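Local coordinates for CDC25-like phosphatase YCH1 (Saccharomyces cerevisiae, PDB 3FS5), which acts as a protein phosphatase and is a homologue of single-domain rhodaneses and of the Cdc25 phosphatase catalytic domain, at residues A[7-12]-A[118-123]; A[13-18]-A[130-135]; A[34-39]-A[52-57]. One frame throughout, in Å; residues are numbered along the deposited sequence.

Contact 1 (A[7-12]-A[118-123]); sequences TNVKYL and LWVLRG
Lys10, Tyr11 and Leu12 pair in parallel with Trp119, Val120 and Leu121, and four backbone hydrogen bonds close the pairing: Lys10 N to Leu118 O, Val120 N to Lys10 O, Leu12 N to Val120 O, and Arg122 N to Leu12 O at 2.8 Å. Just before the paired residues, a water accepts from Leu118 N and donates to Asn8 O. Side chains then divide between the two faces of the sheet. On one, Lys10 CB lies over the Trp119 indole in a CH-pi contact, 3.8 Å from the centroid of its six-membered ring, while Leu12 CB approaches Trp119 CE3 obliquely at 3.9 Å. On the other, Val120 runs beside Tyr11, its CB 3.7 Å from Tyr11 CE2. The Arg122 guanidinium, with its plane 17° from that of the tyrosine ring, lays one face against Tyr11 CB; Arg122 NH2 comes to 3.5 Å from Tyr11 CD2. Val120 CG2 also meets Val9 CG1. This pairing adds an outer strand to the parallel sheet of a rhodanese fold: strand 116-121 hydrogen-bonds on to strand 84-88, helix 14-23 packs on the Leu12 and Leu121 side, and helix 96-106 receives Val9 and Tyr11.

Contact 2 (A[13-18]-A[130-135]); sequences DPTELH and SVYGDD
His18 NE2 and Asp135 OD1 grip the same water, which lies 2.7 Å from His18 NE2 and donates to Asp135 OD1. The water thus joins a side chain of helix 14-23 to the turn after helix 124-132. The two side-chain atoms themselves, His18 NE2 and Asp135 OD1, stand 3.8 Å apart, with Asp135 OD1 near the plane of the imidazole. That turn, type I from Tyr132 to Asp135, is closed by Asp135 N bonding to Tyr132 O at 2.9 Å; it carries the carboxylate back toward His18, and Asp135 OD2 has a second partner in Ser137 OG. Beside the water link, the imidazole and the Tyr132 phenol form an offset stack, with planes 5° apart and centroids separated by 4.2 Å. The overlap is partial: His18 CD2 sits 3.4 Å from Tyr132 CE2, toward the rim of each ring, and His18 CB reaches the hydroxyl end. His18 CG, anti to the backbone N (chi1 174°), comes to 3.5 Å from Tyr132 CZ. In the alpha/beta rhodanese fold this is where helix 14-23, which follows the first strand, meets helix 124-132 and the turn after it; helix 124-132 follows strand 116-121, the last of the parallel sheet along the chain. Trp128 of helix 124-132 also lies against Pro14, Leu17 and His18. The opposite face of the Tyr132 ring is covered from its own helix by Val131 CG1, 3.5 Å above the ring centre, so the phenol is sandwiched between imidazole and methyl. Its hydroxyl end is laid against the first turn of helix 14-23, where Tyr132 OH comes to 3.5 Å from Thr15 CA and Pro14 O approaches Tyr132 CE1 obliquely.

Contact 3 (A[34-39]-A[52-57]); sequences QVVDVR and WHYAYS
Trp52 loses more surface than any other residue here, and Gln34 lies over one face of its indole, the amide plane 13° from that of the ring. The aliphatic part of Gln34 joins in: its CG, anti to the backbone N (chi1 178°), lies almost straight above the six-membered ring of Trp52, 3.7 Å from the centroid, a CH-pi contact. Trp52 is also held through its backbone, its N donating to Val35 O and its O accepting from Asp37 N at 2.7 Å, the parallel pairing of two short strands. Val38 follows where the strands end. Its CA lies 3.1 Å from Tyr54 O, its CB packs on Tyr56 CB, and its O accepts from Tyr56 N at 2.9 Å, in the first turn of helix 56-61. Between these two sites Asp37 O takes Tyr54 N and His53 ND1 from opposite faces of its plane, the latter a long bond of 3.3 Å. The Asp37 carboxylate is gripped side-on by Arg39, with NH1 on OD1 at 2.8 Å and NE on OD2; Arg39 N also binds OD2, making an Asx turn that fixes the carboxylate. Strand 33-37 hydrogen-bonds on its other side to strand 84-88 and to His89, next to Cys90 of the probable active-site loop, while helix 63-78 covers Gln34 and Trp52 and helix 96-106 receives Tyr56.

Overall arrangement
Contacts 1 and 3 lie at the two outer edges of one five-stranded parallel sheet, in the order 10-12, 116-121, 84-88, 33-37, 52-53, with centres about 14 Å apart. Contact 2 sits outside the sheet, about 16 Å from contact 1 and 18 Å from contact 3, centre to centre. Its helices, 14-23 and 124-132, directly follow the strands of contact 1, so the segments of these two contacts alternate along the chain and touch, as where Leu12 meets Leu17. Contact 3 is nested within the spans they close and touches contact 2 where Leu17 meets Val35. Contacts 1 and 2 thus join early and late parts of the chain, while contact 3 adds the other edge strand; mid-sheet strand 84-88 leads to Cys90.

Contact 1 (A[7-12]-A[118-123])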
loop_
_atom_site.group_PDB
_atom_site.type_symbol
_atom_site.label_atom_id
_atom_site.label_comp_id
_atom_site.label_asym_id
_atom_site.label_seq_id
_atom_site.Cartn_x
_atom_site.Cartn_y
_atom_site.Cartn_z
ATOM N N THR A 7 3.799 8.945 14.214
ATOM C CA THR A 7 3.215 10.144 13.611
ATOM C C THR A 7 3.693 10.363 12.174
ATOM O O THR A 7 3.131 11.183 11.445
ATOM C CB THR A 7 3.532 11.413 14.442
ATOM O OG1 THR A 7 4.951 11.567 14.563
ATOM C CG2 THR A 7 2.927 11.308 15.826
ATOM N N ASN A 8 4.727 9.629 11.772
ATOM C CA ASN A 8 5.261 9.738 10.415
ATOM C C ASN A 8 4.385 9.004 9.405
ATOM O O ASN A 8 4.499 9.224 8.202
ATOM C CB ASN A 8 6.680 9.170 10.350
ATOM C CG ASN A 8 7.697 10.092 10.973
ATOM O OD1 ASN A 8 7.913 11.201 10.492
ATOM N ND2 ASN A 8 8.327 9.641 12.052
ATOM N N VAL A 9 3.520 8.128 9.899
ATOM C CA VAL A 9 2.627 7.368 9.038
ATOM C C VAL A 9 1.387 8.199 8.726
ATOM O O VAL A 9 0.648 8.596 9.636
ATOM C CB VAL A 9 2.203 6.048 9.715
ATOM C CG1 VAL A 9 1.241 5.275 8.815
ATOM C CG2 VAL A 9 3.439 5.212 10.029
ATOM N N LYS A 10 1.175 8.460 7.437
ATOM C CA LYS A 10 0.036 9.247 6.968
ATOM C C LYS A 10 -1.086 8.351 6.450
ATOM O O LYS A 10 -0.864 7.177 6.158
ATOM C CB LYS A 10 0.477 10.191 5.847
ATOM C CG LYS A 10 1.482 11.248 6.271
ATOM C CD LYS A 10 0.860 12.242 7.227
ATOM C CE LYS A 10 1.256 13.661 6.850
ATOM N NZ LYS A 10 0.814 13.980 5.458
ATOM N N TYR A 11 -2.283 8.919 6.327
ATOM C CA TYR A 11 -3.447 8.178 5.855
ATOM C C TYR A 11 -4.047 8.784 4.601
ATOM O O TYR A 11 -4.151 10.002 4.469
ATOM C CB TYR A 11 -4.503 8.083 6.961
ATOM C CG TYR A 11 -4.064 7.178 8.077
ATOM C CD1 TYR A 11 -3.035 7.554 8.942
ATOM C CD2 TYR A 11 -4.619 5.910 8.229
ATOM C CE1 TYR A 11 -2.565 6.683 9.928
ATOM C CE2 TYR A 11 -4.160 5.035 9.208
ATOM C CZ TYR A 11 -3.134 5.428 10.050
ATOM O OH TYR A 11 -2.676 4.558 11.013
ATOM N N LEU A 12 -4.446 7.908 3.689
ATOM C CA LEU A 12 -4.992 8.307 2.405
ATOM C C LEU A 12 -6.394 7.739 2.170
ATOM O O LEU A 12 -6.686 6.607 2.564
ATOM C CB LEU A 12 -4.041 7.802 1.310
ATOM C CG LEU A 12 -4.172 8.272 -0.136
ATOM C CD1 LEU A 12 -3.822 9.749 -0.223
ATOM C CD2 LEU A 12 -3.235 7.464 -1.014
ATOM N N LEU A 118 5.409 7.240 4.012
ATOM C CA LEU A 118 4.562 6.082 4.264
ATOM C C LEU A 118 3.095 6.425 4.464
ATOM O O LEU A 118 2.760 7.322 5.238
ATOM C CB LEU A 118 5.082 5.319 5.485
ATOM C CG LEU A 118 6.543 4.871 5.402
ATOM C CD1 LEU A 118 6.931 4.156 6.693
ATOM C CD2 LEU A 118 6.737 3.952 4.200
ATOM N N TRP A 119 2.230 5.696 3.763
ATOM C CA TRP A 119 0.788 5.895 3.860
ATOM C C TRP A 119 0.034 4.596 4.116
ATOM O O TRP A 119 0.517 3.500 3.807
ATOM C CB TRP A 119 0.211 6.471 2.562
ATOM C CG TRP A 119 0.837 7.722 2.053
ATOM C CD1 TRP A 119 2.013 7.835 1.368
ATOM C CD2 TRP A 119 0.296 9.040 2.147
ATOM N NE1 TRP A 119 2.236 9.148 1.025
ATOM C CE2 TRP A 119 1.197 9.910 1.492
ATOM C CE3 TRP A 119 -0.867 9.572 2.719
ATOM C CZ2 TRP A 119 0.971 11.286 1.392
ATOM C CZ3 TRP A 119 -1.094 10.940 2.618
ATOM C CH2 TRP A 119 -0.177 11.782 1.959
ATOM N N VAL A 120 -1.164 4.739 4.669
ATOM C CA VAL A 120 -2.068 3.621 4.901
ATOM C C VAL A 120 -3.374 4.037 4.221
ATOM O O VAL A 120 -3.840 5.167 4.395
ATOM C CB VAL A 120 -2.354 3.383 6.397
ATOM C CG1 VAL A 120 -3.450 2.325 6.553
ATOM C CG2 VAL A 120 -1.084 2.928 7.109
ATOM N N LEU A 121 -3.949 3.137 3.435
ATOM C CA LEU A 121 -5.200 3.420 2.745
ATOM C C LEU A 121 -6.372 3.181 3.697
ATOM O O LEU A 121 -6.645 2.041 4.083
ATOM C CB LEU A 121 -5.332 2.509 1.520
ATOM C CG LEU A 121 -6.628 2.601 0.712
ATOM C CD1 LEU A 121 -6.758 3.994 0.088
ATOM C CD2 LEU A 121 -6.624 1.530 -0.367
ATOM N N ARG A 122 -7.063 4.255 4.074
ATOM C CA ARG A 122 -8.198 4.132 4.988
ATOM C C ARG A 122 -9.296 3.243 4.418
ATOM O O ARG A 122 -9.737 3.436 3.284
ATOM C CB ARG A 122 -8.797 5.512 5.312
ATOM C CG ARG A 122 -7.940 6.406 6.207
ATOM C CD ARG A 122 -8.766 7.586 6.732
ATOM N NE ARG A 122 -7.987 8.535 7.530
ATOM C CZ ARG A 122 -7.497 8.285 8.744
ATOM N NH1 ARG A 122 -6.805 9.220 9.378
ATOM N NH2 ARG A 122 -7.698 7.109 9.327
ATOM N N GLY A 123 -9.725 2.262 5.204
ATOM C CA GLY A 123 -10.800 1.391 4.764
ATOM C C GLY A 123 -10.398 0.080 4.114
ATOM O O GLY A 123 -11.237 -0.800 3.949
HETATM O O HOH W 1 5.428 9.365 5.882
#

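Contact 2 (A[13-18]-A[130-135])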
loop_
_atom_site.group_PDB
_atom_site.type_symbol
_atom_site.label_atom_id
_atom_site.label_comp_id
_atom_site.label_asym_id
_atom_site.label_seq_id
_atom_site.Cartn_x
_atom_site.Cartn_y
_atom_site.Cartn_z
ATOM N N ASP A 13 -7.253 8.525 1.526
ATOM C CA ASP A 13 -8.606 8.079 1.200
ATOM C C ASP A 13 -8.565 7.451 -0.190
ATOM O O ASP A 13 -7.727 7.817 -1.013
ATOM C CB ASP A 13 -9.586 9.260 1.191
ATOM C CG ASP A 13 -10.121 9.600 2.576
ATOM O OD1 ASP A 13 -10.627 10.728 2.747
ATOM O OD2 ASP A 13 -10.054 8.744 3.485
ATOM N N PRO A 14 -9.476 6.505 -0.470
ATOM C CA PRO A 14 -9.560 5.815 -1.761
ATOM C C PRO A 14 -9.646 6.777 -2.948
ATOM O O PRO A 14 -9.039 6.537 -3.994
ATOM C CB PRO A 14 -10.833 4.976 -1.624
ATOM C CG PRO A 14 -10.908 4.709 -0.159
ATOM C CD PRO A 14 -10.523 6.027 0.449
ATOM N N THR A 15 -10.412 7.855 -2.786
ATOM C CA THR A 15 -10.577 8.842 -3.851
ATOM C C THR A 15 -9.256 9.506 -4.234
ATOM O O THR A 15 -9.035 9.816 -5.402
ATOM C CB THR A 15 -11.604 9.945 -3.460
ATOM O OG1 THR A 15 -11.207 10.567 -2.233
ATOM C CG2 THR A 15 -12.989 9.343 -3.284
ATOM N N GLU A 16 -8.375 9.729 -3.261
ATOM C CA GLU A 16 -7.090 10.350 -3.570
ATOM C C GLU A 16 -6.139 9.363 -4.249
ATOM O O GLU A 16 -5.396 9.740 -5.150
ATOM C CB GLU A 16 -6.435 10.935 -2.313
ATOM C CG GLU A 16 -5.162 11.717 -2.637
ATOM C CD GLU A 16 -4.755 12.703 -1.550
ATOM O OE1 GLU A 16 -3.778 13.454 -1.780
ATOM O OE2 GLU A 16 -5.401 12.730 -0.478
ATOM N N LEU A 17 -6.152 8.101 -3.824
ATOM C CA LEU A 17 -5.286 7.110 -4.458
ATOM C C LEU A 17 -5.734 6.930 -5.904
ATOM O O LEU A 17 -4.914 6.839 -6.813
ATOM C CB LEU A 17 -5.361 5.758 -3.737
ATOM C CG LEU A 17 -4.624 4.604 -4.431
ATOM C CD1 LEU A 17 -3.157 4.974 -4.646
ATOM C CD2 LEU A 17 -4.742 3.335 -3.590
ATOM N N HIS A 18 -7.044 6.886 -6.111
ATOM C CA HIS A 18 -7.582 6.715 -7.451
ATOM C C HIS A 18 -7.111 7.849 -8.355
ATOM O O HIS A 18 -6.789 7.630 -9.520
ATOM C CB HIS A 18 -9.115 6.666 -7.400
ATOM C CG HIS A 18 -9.758 6.630 -8.749
ATOM N ND1 HIS A 18 -10.109 7.772 -9.434
ATOM C CD2 HIS A 18 -10.068 5.592 -9.561
ATOM C CE1 HIS A 18 -10.606 7.440 -10.611
ATOM N NE2 HIS A 18 -10.591 6.124 -10.714
ATOM N N SER A 130 -15.926 -1.134 -2.886
ATOM C CA SER A 130 -17.290 -0.622 -2.832
ATOM C C SER A 130 -17.437 0.569 -3.775
ATOM O O SER A 130 -18.546 0.939 -4.151
ATOM C CB SER A 130 -17.658 -0.199 -1.407
ATOM O OG SER A 130 -16.983 0.992 -1.029
ATOM N N VAL A 131 -16.311 1.156 -4.166
ATOM C CA VAL A 131 -16.325 2.313 -5.052
ATOM C C VAL A 131 -15.713 2.041 -6.422
ATOM O O VAL A 131 -16.267 2.450 -7.441
ATOM C CB VAL A 131 -15.556 3.506 -4.423
ATOM C CG1 VAL A 131 -15.620 4.713 -5.345
ATOM C CG2 VAL A 131 -16.139 3.844 -3.067
ATOM N N TYR A 132 -14.579 1.348 -6.445
ATOM C CA TYR A 132 -13.876 1.068 -7.697
ATOM C C TYR A 132 -13.750 -0.410 -8.053
ATOM O O TYR A 132 -13.036 -0.765 -8.994
ATOM C CB TYR A 132 -12.475 1.682 -7.643
ATOM C CG TYR A 132 -12.458 3.156 -7.299
ATOM C CD1 TYR A 132 -11.903 3.606 -6.103
ATOM C CD2 TYR A 132 -13.006 4.102 -8.169
ATOM C CE1 TYR A 132 -11.892 4.959 -5.777
ATOM C CE2 TYR A 132 -13.004 5.461 -7.853
ATOM C CZ TYR A 132 -12.445 5.883 -6.656
ATOM O OH TYR A 132 -12.438 7.223 -6.339
ATOM N N GLY A 133 -14.437 -1.265 -7.305
ATOM C CA GLY A 133 -14.368 -2.695 -7.558
ATOM C C GLY A 133 -14.537 -3.123 -9.007
ATOM O O GLY A 133 -13.755 -3.928 -9.514
ATOM N N ASP A 134 -15.546 -2.583 -9.683
ATOM C CA ASP A 134 -15.799 -2.958 -11.070
ATOM C C ASP A 134 -15.057 -2.107 -12.101
ATOM O O ASP A 134 -15.298 -2.230 -13.301
ATOM C CB ASP A 134 -17.306 -2.924 -11.351
ATOM C CG ASP A 134 -17.853 -1.518 -11.442
ATOM O OD1 ASP A 134 -17.450 -0.661 -10.628
ATOM O OD2 ASP A 134 -18.699 -1.273 -12.329
ATOM N N ASP A 135 -14.149 -1.252 -11.636
ATOM C CA ASP A 135 -13.374 -0.404 -12.539
ATOM C C ASP A 135 -12.092 -1.138 -12.936
ATOM O O ASP A 135 -11.109 -1.161 -12.188
ATOM C CB ASP A 135 -13.050 0.928 -11.855
ATOM C CG ASP A 135 -12.355 1.914 -12.777
ATOM O OD1 ASP A 135 -12.252 3.096 -12.392
ATOM O OD2 ASP A 135 -11.907 1.515 -13.873
HETATM O O HOH W 2 -10.627 4.852 -13.125
#

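Contact 3 (A[34-39]-A[52-57])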
loop_
_atom_site.group_PDB
_atom_site.type_symbol
_atom_site.label_atom_id
_atom_site.label_comp_id
_atom_site.label_asym_id
_atom_site.label_seq_id
_atom_site.Cartn_x
_atom_site.Cartn_y
_atom_site.Cartn_z
ATOM N N GLN A 34 3.756 3.399 -4.762
ATOM C CA GLN A 34 3.707 1.951 -4.887
ATOM C C GLN A 34 2.801 1.374 -3.810
ATOM O O GLN A 34 3.015 1.599 -2.618
ATOM C CB GLN A 34 5.102 1.333 -4.753
ATOM C CG GLN A 34 5.073 -0.196 -4.820
ATOM C CD GLN A 34 4.510 -0.711 -6.143
ATOM O OE1 GLN A 34 3.640 -1.586 -6.170
ATOM N NE2 GLN A 34 5.017 -0.177 -7.243
ATOM N N VAL A 35 1.791 0.629 -4.242
ATOM C CA VAL A 35 0.843 0.011 -3.329
ATOM C C VAL A 35 1.360 -1.339 -2.848
ATOM O O VAL A 35 1.816 -2.158 -3.650
ATOM C CB VAL A 35 -0.532 -0.205 -4.021
ATOM C CG1 VAL A 35 -1.464 -1.008 -3.115
ATOM C CG2 VAL A 35 -1.155 1.137 -4.367
ATOM N N VAL A 36 1.302 -1.561 -1.539
ATOM C CA VAL A 36 1.727 -2.833 -0.961
ATOM C C VAL A 36 0.540 -3.430 -0.205
ATOM O O VAL A 36 0.111 -2.903 0.825
ATOM C CB VAL A 36 2.913 -2.664 0.016
ATOM C CG1 VAL A 36 3.365 -4.036 0.541
ATOM C CG2 VAL A 36 4.071 -1.971 -0.692
ATOM N N ASP A 37 0.014 -4.524 -0.741
ATOM C CA ASP A 37 -1.125 -5.246 -0.176
ATOM C C ASP A 37 -0.560 -6.263 0.821
ATOM O O ASP A 37 0.093 -7.226 0.423
ATOM C CB ASP A 37 -1.861 -5.942 -1.331
ATOM C CG ASP A 37 -3.168 -6.583 -0.913
ATOM O OD1 ASP A 37 -4.024 -6.775 -1.800
ATOM O OD2 ASP A 37 -3.341 -6.906 0.276
ATOM N N VAL A 38 -0.812 -6.057 2.113
ATOM C CA VAL A 38 -0.268 -6.955 3.129
ATOM C C VAL A 38 -1.237 -7.994 3.690
ATOM O O VAL A 38 -1.027 -8.541 4.775
ATOM C CB VAL A 38 0.372 -6.146 4.291
ATOM C CG1 VAL A 38 1.527 -5.292 3.741
ATOM C CG2 VAL A 38 -0.667 -5.252 4.959
ATOM N N ARG A 39 -2.289 -8.277 2.932
ATOM C CA ARG A 39 -3.269 -9.277 3.330
ATOM C C ARG A 39 -2.660 -10.665 3.153
ATOM O O ARG A 39 -1.651 -10.827 2.461
ATOM C CB ARG A 39 -4.522 -9.168 2.459
ATOM C CG ARG A 39 -5.361 -7.928 2.715
ATOM C CD ARG A 39 -6.594 -7.936 1.833
ATOM N NE ARG A 39 -6.248 -7.695 0.431
ATOM C CZ ARG A 39 -7.116 -7.758 -0.575
ATOM N NH1 ARG A 39 -6.712 -7.514 -1.813
ATOM N NH2 ARG A 39 -8.387 -8.081 -0.342
ATOM N N TRP A 52 1.842 -4.568 -5.015
ATOM C CA TRP A 52 2.636 -5.753 -4.701
ATOM C C TRP A 52 2.009 -6.459 -3.504
ATOM O O TRP A 52 1.497 -5.813 -2.590
ATOM C CB TRP A 52 4.090 -5.404 -4.367
ATOM C CG TRP A 52 4.859 -4.722 -5.459
ATOM C CD1 TRP A 52 4.565 -4.702 -6.794
ATOM C CD2 TRP A 52 6.064 -3.966 -5.300
ATOM N NE1 TRP A 52 5.514 -3.971 -7.475
ATOM C CE2 TRP A 52 6.445 -3.509 -6.581
ATOM C CE3 TRP A 52 6.859 -3.627 -4.195
ATOM C CZ2 TRP A 52 7.590 -2.728 -6.791
ATOM C CZ3 TRP A 52 7.999 -2.850 -4.403
ATOM C CH2 TRP A 52 8.350 -2.408 -5.694
ATOM N N HIS A 53 2.062 -7.784 -3.514
ATOM C CA HIS A 53 1.476 -8.591 -2.453
ATOM C C HIS A 53 2.535 -9.165 -1.507
ATOM O O HIS A 53 3.275 -10.072 -1.878
ATOM C CB HIS A 53 0.650 -9.711 -3.101
ATOM C CG HIS A 53 -0.041 -10.612 -2.127
ATOM N ND1 HIS A 53 -0.420 -10.204 -0.867
ATOM C CD2 HIS A 53 -0.467 -11.891 -2.253
ATOM C CE1 HIS A 53 -1.049 -11.194 -0.257
ATOM N NE2 HIS A 53 -1.091 -12.227 -1.078
ATOM N N TYR A 54 2.607 -8.604 -0.299
ATOM C CA TYR A 54 3.543 -9.035 0.749
ATOM C C TYR A 54 2.774 -9.257 2.050
ATOM O O TYR A 54 2.499 -8.306 2.786
ATOM C CB TYR A 54 4.635 -7.977 0.992
ATOM C CG TYR A 54 5.729 -7.973 -0.049
ATOM C CD1 TYR A 54 5.508 -7.442 -1.316
ATOM C CD2 TYR A 54 6.976 -8.539 0.220
ATOM C CE1 TYR A 54 6.494 -7.475 -2.291
ATOM C CE2 TYR A 54 7.972 -8.577 -0.750
ATOM C CZ TYR A 54 7.721 -8.045 -2.005
ATOM O OH TYR A 54 8.683 -8.092 -2.986
ATOM N N ALA A 55 2.435 -10.511 2.338
ATOM C CA ALA A 55 1.669 -10.844 3.539
ATOM C C ALA A 55 2.298 -10.333 4.836
ATOM O O ALA A 55 3.484 -10.546 5.097
ATOM C CB ALA A 55 1.456 -12.359 3.619
ATOM N N TYR A 56 1.486 -9.669 5.651
ATOM C CA TYR A 56 1.943 -9.128 6.924
ATOM C C TYR A 56 2.601 -10.180 7.819
ATOM O O TYR A 56 3.663 -9.940 8.395
ATOM C CB TYR A 56 0.774 -8.507 7.682
ATOM C CG TYR A 56 1.164 -7.988 9.044
ATOM C CD1 TYR A 56 1.882 -6.805 9.178
ATOM C CD2 TYR A 56 0.838 -8.694 10.200
ATOM C CE1 TYR A 56 2.266 -6.333 10.427
ATOM C CE2 TYR A 56 1.217 -8.232 11.455
ATOM C CZ TYR A 56 1.930 -7.051 11.561
ATOM O OH TYR A 56 2.308 -6.583 12.797
ATOM N N SER A 57 1.965 -11.342 7.940
ATOM C CA SER A 57 2.498 -12.411 8.783
ATOM C C SER A 57 3.934 -12.763 8.437
ATOM O O SER A 57 4.767 -12.941 9.327
ATOM C CB SER A 57 1.629 -13.671 8.677
ATOM O OG SER A 57 0.339 -13.437 9.214
#